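Long-range contact in structural polyprotein, VP3 (Israeli acute paralysis virus, PDB 5CDD), which probably serves as a structural component of the virion, being one of the capsid proteins cut from the viral structural polyprotein: residues 103-117 with 282-294. Sequence-based numbering, arbitrary orientation.
Sequences RTIKISETENRETEV and VYRPPPTASAAVE
R103 and the 288-293 loop illustrate how one long side chain can tie a C-terminal extension to a β-hairpin, here the two-stranded antiparallel hairpin 101-118 that projects from the capsid protein's β-sandwich. In the hairpin R103 faces T115, each backbone N bonded to the other's O. From CB, CG leaves anti to the backbone N (chi1 -165°), and a bend at chi2 follows. The side chain crosses Y283 at about a right angle: R103 CD lies 3.4 Å from Y283 OH, with R103 NE also beside that oxygen; the hydroxyl itself is bonded to L37 O of a neighbouring subunit. The guanidinium beyond is packed on both faces, I105 CG2 over the centre of one and P286 CD, 3.9 Å above the plane, toward the rim of the other. R103 NH2 lies 3.5 Å from V293 CG1. On the partner strand, two residues beyond T115, V117 CG2 sits over the centre of the Y283 ring in a CH-pi contact, 3.6 Å from the centroid. Another subunit pairs its strand with both 113-115 and 282-283, and the sheet thus continues across the interface. At the guanidinium edge T288 O lies near R103 NH1, too poorly angled for a hydrogen bond. R103 NH1 (2.6 Å) and NH2 (2.7 Å) instead both donate to A291 O, from within its carbonyl plane though the oxygen stands somewhat out of the guanidinium plane; the N-H...O angles, 135° and 131°, are bent because one oxygen serves both nitrogens.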
# COMPACT_ATOMS: atom_id res chain seq x y z
N ARG B 103 -17.23 40.46 -50.87
CA ARG B 103 -16.85 41.86 -50.76
C ARG B 103 -15.79 42.15 -51.81
O ARG B 103 -14.65 41.70 -51.71
CB ARG B 103 -16.27 42.13 -49.37
CG ARG B 103 -16.17 43.60 -49.03
CD ARG B 103 -14.84 43.94 -48.40
NE ARG B 103 -14.78 45.34 -48.01
CZ ARG B 103 -13.69 45.95 -47.55
NH1 ARG B 103 -13.74 47.23 -47.22
NH2 ARG B 103 -12.56 45.27 -47.44
N THR B 104 -16.18 42.91 -52.83
CA THR B 104 -15.27 43.25 -53.91
C THR B 104 -14.73 44.67 -53.77
O THR B 104 -15.48 45.61 -53.54
CB THR B 104 -15.96 43.11 -55.28
OG1 THR B 104 -16.61 41.84 -55.37
CG2 THR B 104 -14.93 43.24 -56.39
N ILE B 105 -13.41 44.81 -53.90
CA ILE B 105 -12.77 46.11 -53.82
C ILE B 105 -11.86 46.26 -55.02
O ILE B 105 -11.44 45.27 -55.61
CB ILE B 105 -11.93 46.25 -52.53
CG1 ILE B 105 -10.88 45.13 -52.47
CG2 ILE B 105 -12.83 46.21 -51.32
CD1 ILE B 105 -9.91 45.25 -51.32
N LYS B 106 -11.56 47.51 -55.37
CA LYS B 106 -10.69 47.80 -56.50
C LYS B 106 -9.27 47.80 -55.97
O LYS B 106 -9.04 47.91 -54.77
CB LYS B 106 -11.02 49.19 -57.06
CG LYS B 106 -12.51 49.43 -57.34
CD LYS B 106 -12.80 50.93 -57.52
CE LYS B 106 -14.30 51.22 -57.65
NZ LYS B 106 -14.57 52.68 -57.86
N ILE B 107 -8.30 47.66 -56.87
CA ILE B 107 -6.89 47.67 -56.49
C ILE B 107 -6.15 48.41 -57.59
O ILE B 107 -5.29 49.25 -57.34
CB ILE B 107 -6.33 46.24 -56.37
CG1 ILE B 107 -6.97 45.54 -55.16
CG2 ILE B 107 -4.80 46.28 -56.25
CD1 ILE B 107 -6.67 44.06 -55.07
N SER B 108 -6.51 48.07 -58.82
CA SER B 108 -5.96 48.67 -60.02
C SER B 108 -7.15 48.65 -60.95
O SER B 108 -8.21 48.13 -60.58
CB SER B 108 -4.84 47.79 -60.59
OG SER B 108 -5.33 46.48 -60.85
N GLU B 109 -7.02 49.23 -62.13
CA GLU B 109 -8.14 49.21 -63.06
C GLU B 109 -7.99 47.95 -63.89
O GLU B 109 -8.63 47.77 -64.92
CB GLU B 109 -8.14 50.45 -63.94
CG GLU B 109 -8.77 51.66 -63.27
CD GLU B 109 -7.78 52.76 -63.00
OE1 GLU B 109 -7.27 53.35 -63.97
OE2 GLU B 109 -7.52 53.05 -61.81
N THR B 110 -7.11 47.07 -63.41
CA THR B 110 -6.84 45.80 -64.06
C THR B 110 -7.07 44.61 -63.12
O THR B 110 -6.71 43.48 -63.44
CB THR B 110 -5.38 45.75 -64.59
OG1 THR B 110 -5.02 44.40 -64.89
CG2 THR B 110 -4.42 46.32 -63.55
N GLU B 111 -7.67 44.87 -61.96
CA GLU B 111 -7.95 43.79 -61.01
C GLU B 111 -8.79 44.22 -59.81
O GLU B 111 -8.83 45.40 -59.45
CB GLU B 111 -6.66 43.16 -60.49
CG GLU B 111 -6.10 43.81 -59.23
CD GLU B 111 -5.16 42.90 -58.47
OE1 GLU B 111 -4.70 43.29 -57.38
OE2 GLU B 111 -4.90 41.78 -58.96
N ASN B 112 -9.47 43.26 -59.19
CA ASN B 112 -10.30 43.50 -58.01
C ASN B 112 -9.95 42.43 -56.99
O ASN B 112 -9.40 41.39 -57.33
CB ASN B 112 -11.79 43.39 -58.35
CG ASN B 112 -12.27 44.47 -59.28
OD1 ASN B 112 -11.94 45.65 -59.11
ND2 ASN B 112 -13.07 44.09 -60.27
N ARG B 113 -10.28 42.69 -55.73
CA ARG B 113 -10.02 41.73 -54.66
C ARG B 113 -11.32 41.26 -54.04
O ARG B 113 -12.01 42.04 -53.38
CB ARG B 113 -9.13 42.35 -53.58
CG ARG B 113 -8.84 41.40 -52.43
CD ARG B 113 -7.80 41.98 -51.48
NE ARG B 113 -6.61 42.41 -52.20
CZ ARG B 113 -5.50 42.85 -51.62
NH1 ARG B 113 -4.46 43.22 -52.37
NH2 ARG B 113 -5.42 42.91 -50.30
N GLU B 114 -11.65 39.99 -54.24
CA GLU B 114 -12.87 39.43 -53.68
C GLU B 114 -12.59 38.67 -52.39
O GLU B 114 -11.72 37.79 -52.35
CB GLU B 114 -13.52 38.47 -54.68
CG GLU B 114 -13.95 39.10 -55.98
CD GLU B 114 -14.76 38.15 -56.84
OE1 GLU B 114 -14.26 37.04 -57.12
OE2 GLU B 114 -15.89 38.52 -57.23
N THR B 115 -13.32 39.02 -51.34
CA THR B 115 -13.18 38.37 -50.05
C THR B 115 -14.52 37.76 -49.65
O THR B 115 -15.55 38.42 -49.72
CB THR B 115 -12.75 39.37 -48.95
OG1 THR B 115 -11.46 39.91 -49.27
CG2 THR B 115 -12.69 38.69 -47.60
N GLU B 116 -14.50 36.49 -49.24
CA GLU B 116 -15.73 35.81 -48.83
C GLU B 116 -16.09 36.20 -47.40
O GLU B 116 -15.26 36.12 -46.49
CB GLU B 116 -15.56 34.29 -48.90
CG GLU B 116 -15.21 33.75 -50.27
CD GLU B 116 -15.13 32.23 -50.27
OE1 GLU B 116 -14.35 31.66 -49.47
OE2 GLU B 116 -15.84 31.60 -51.09
N VAL B 117 -17.34 36.62 -47.20
CA VAL B 117 -17.83 36.99 -45.88
C VAL B 117 -19.02 36.09 -45.60
O VAL B 117 -20.05 36.16 -46.27
CB VAL B 117 -18.28 38.45 -45.81
CG1 VAL B 117 -18.80 38.77 -44.43
CG2 VAL B 117 -17.12 39.36 -46.14
N VAL B 282 -12.01 35.49 -38.36
CA VAL B 282 -13.19 36.32 -38.15
C VAL B 282 -13.14 37.55 -39.04
O VAL B 282 -12.15 38.29 -39.04
CB VAL B 282 -13.28 36.78 -36.69
CG1 VAL B 282 -14.49 37.68 -36.50
CG2 VAL B 282 -13.35 35.58 -35.77
N TYR B 283 -14.20 37.78 -39.81
CA TYR B 283 -14.25 38.94 -40.69
C TYR B 283 -14.48 40.19 -39.84
O TYR B 283 -15.43 40.25 -39.06
CB TYR B 283 -15.36 38.81 -41.72
CG TYR B 283 -15.41 39.99 -42.66
CD1 TYR B 283 -14.41 40.19 -43.61
CD2 TYR B 283 -16.42 40.94 -42.55
CE1 TYR B 283 -14.41 41.31 -44.43
CE2 TYR B 283 -16.43 42.06 -43.37
CZ TYR B 283 -15.43 42.24 -44.30
OH TYR B 283 -15.42 43.36 -45.10
N ARG B 284 -13.61 41.17 -40.02
CA ARG B 284 -13.70 42.41 -39.27
C ARG B 284 -13.95 43.60 -40.18
O ARG B 284 -13.05 44.05 -40.87
CB ARG B 284 -12.40 42.61 -38.50
CG ARG B 284 -11.91 41.34 -37.83
CD ARG B 284 -10.58 41.60 -37.18
NE ARG B 284 -10.71 42.60 -36.15
CZ ARG B 284 -9.73 43.40 -35.76
NH1 ARG B 284 -8.53 43.31 -36.34
NH2 ARG B 284 -9.94 44.29 -34.80
N PRO B 285 -15.20 44.12 -40.17
CA PRO B 285 -15.58 45.27 -41.01
C PRO B 285 -14.60 46.45 -41.02
O PRO B 285 -14.44 47.13 -40.00
CB PRO B 285 -16.95 45.66 -40.45
CG PRO B 285 -17.51 44.36 -39.98
CD PRO B 285 -16.31 43.75 -39.28
N PRO B 286 -13.94 46.70 -42.16
CA PRO B 286 -13.00 47.83 -42.22
C PRO B 286 -13.76 49.14 -42.03
O PRO B 286 -14.98 49.20 -42.18
CB PRO B 286 -12.41 47.71 -43.62
CG PRO B 286 -12.52 46.25 -43.92
CD PRO B 286 -13.89 45.92 -43.40
N PRO B 287 -13.03 50.22 -41.70
CA PRO B 287 -13.69 51.52 -41.50
C PRO B 287 -14.43 52.00 -42.75
O PRO B 287 -15.51 52.58 -42.65
CB PRO B 287 -12.53 52.44 -41.13
CG PRO B 287 -11.58 51.51 -40.44
CD PRO B 287 -11.61 50.30 -41.33
N THR B 288 -13.85 51.73 -43.91
CA THR B 288 -14.44 52.16 -45.18
C THR B 288 -14.75 50.99 -46.11
O THR B 288 -14.14 49.93 -46.01
CB THR B 288 -13.49 53.12 -45.92
OG1 THR B 288 -13.17 54.22 -45.06
CG2 THR B 288 -14.15 53.66 -47.18
N ALA B 289 -15.69 51.21 -47.02
CA ALA B 289 -16.09 50.19 -47.99
C ALA B 289 -14.96 49.97 -49.00
O ALA B 289 -15.06 49.12 -49.88
CB ALA B 289 -17.35 50.63 -48.71
N SER B 290 -13.89 50.75 -48.86
CA SER B 290 -12.74 50.64 -49.75
C SER B 290 -11.51 50.14 -48.99
O SER B 290 -10.58 49.62 -49.60
CB SER B 290 -12.44 52.00 -50.38
OG SER B 290 -12.19 52.98 -49.40
N ALA B 291 -11.52 50.31 -47.67
CA ALA B 291 -10.41 49.86 -46.84
C ALA B 291 -10.18 48.36 -47.06
O ALA B 291 -11.14 47.61 -47.27
CB ALA B 291 -10.70 50.14 -45.37
N ALA B 292 -8.93 47.93 -47.01
CA ALA B 292 -8.61 46.53 -47.22
C ALA B 292 -8.59 45.74 -45.91
O ALA B 292 -8.31 46.30 -44.85
CB ALA B 292 -7.26 46.40 -47.92
N VAL B 293 -8.90 44.45 -46.00
CA VAL B 293 -8.91 43.57 -44.83
C VAL B 293 -7.61 42.78 -44.77
O VAL B 293 -6.84 42.76 -45.74
CB VAL B 293 -10.08 42.57 -44.89
CG1 VAL B 293 -11.41 43.29 -44.76
CG2 VAL B 293 -10.03 41.78 -46.19
N GLU B 294 -7.35 42.14 -43.63
CA GLU B 294 -6.15 41.34 -43.46
C GLU B 294 -6.36 39.94 -44.02
O GLU B 294 -7.40 39.33 -43.79
CB GLU B 294 -5.76 41.25 -41.98
CG GLU B 294 -4.68 40.21 -41.71
CD GLU B 294 -4.13 40.28 -40.29
OE1 GLU B 294 -4.93 40.26 -39.34
OE2 GLU B 294 -2.89 40.34 -40.14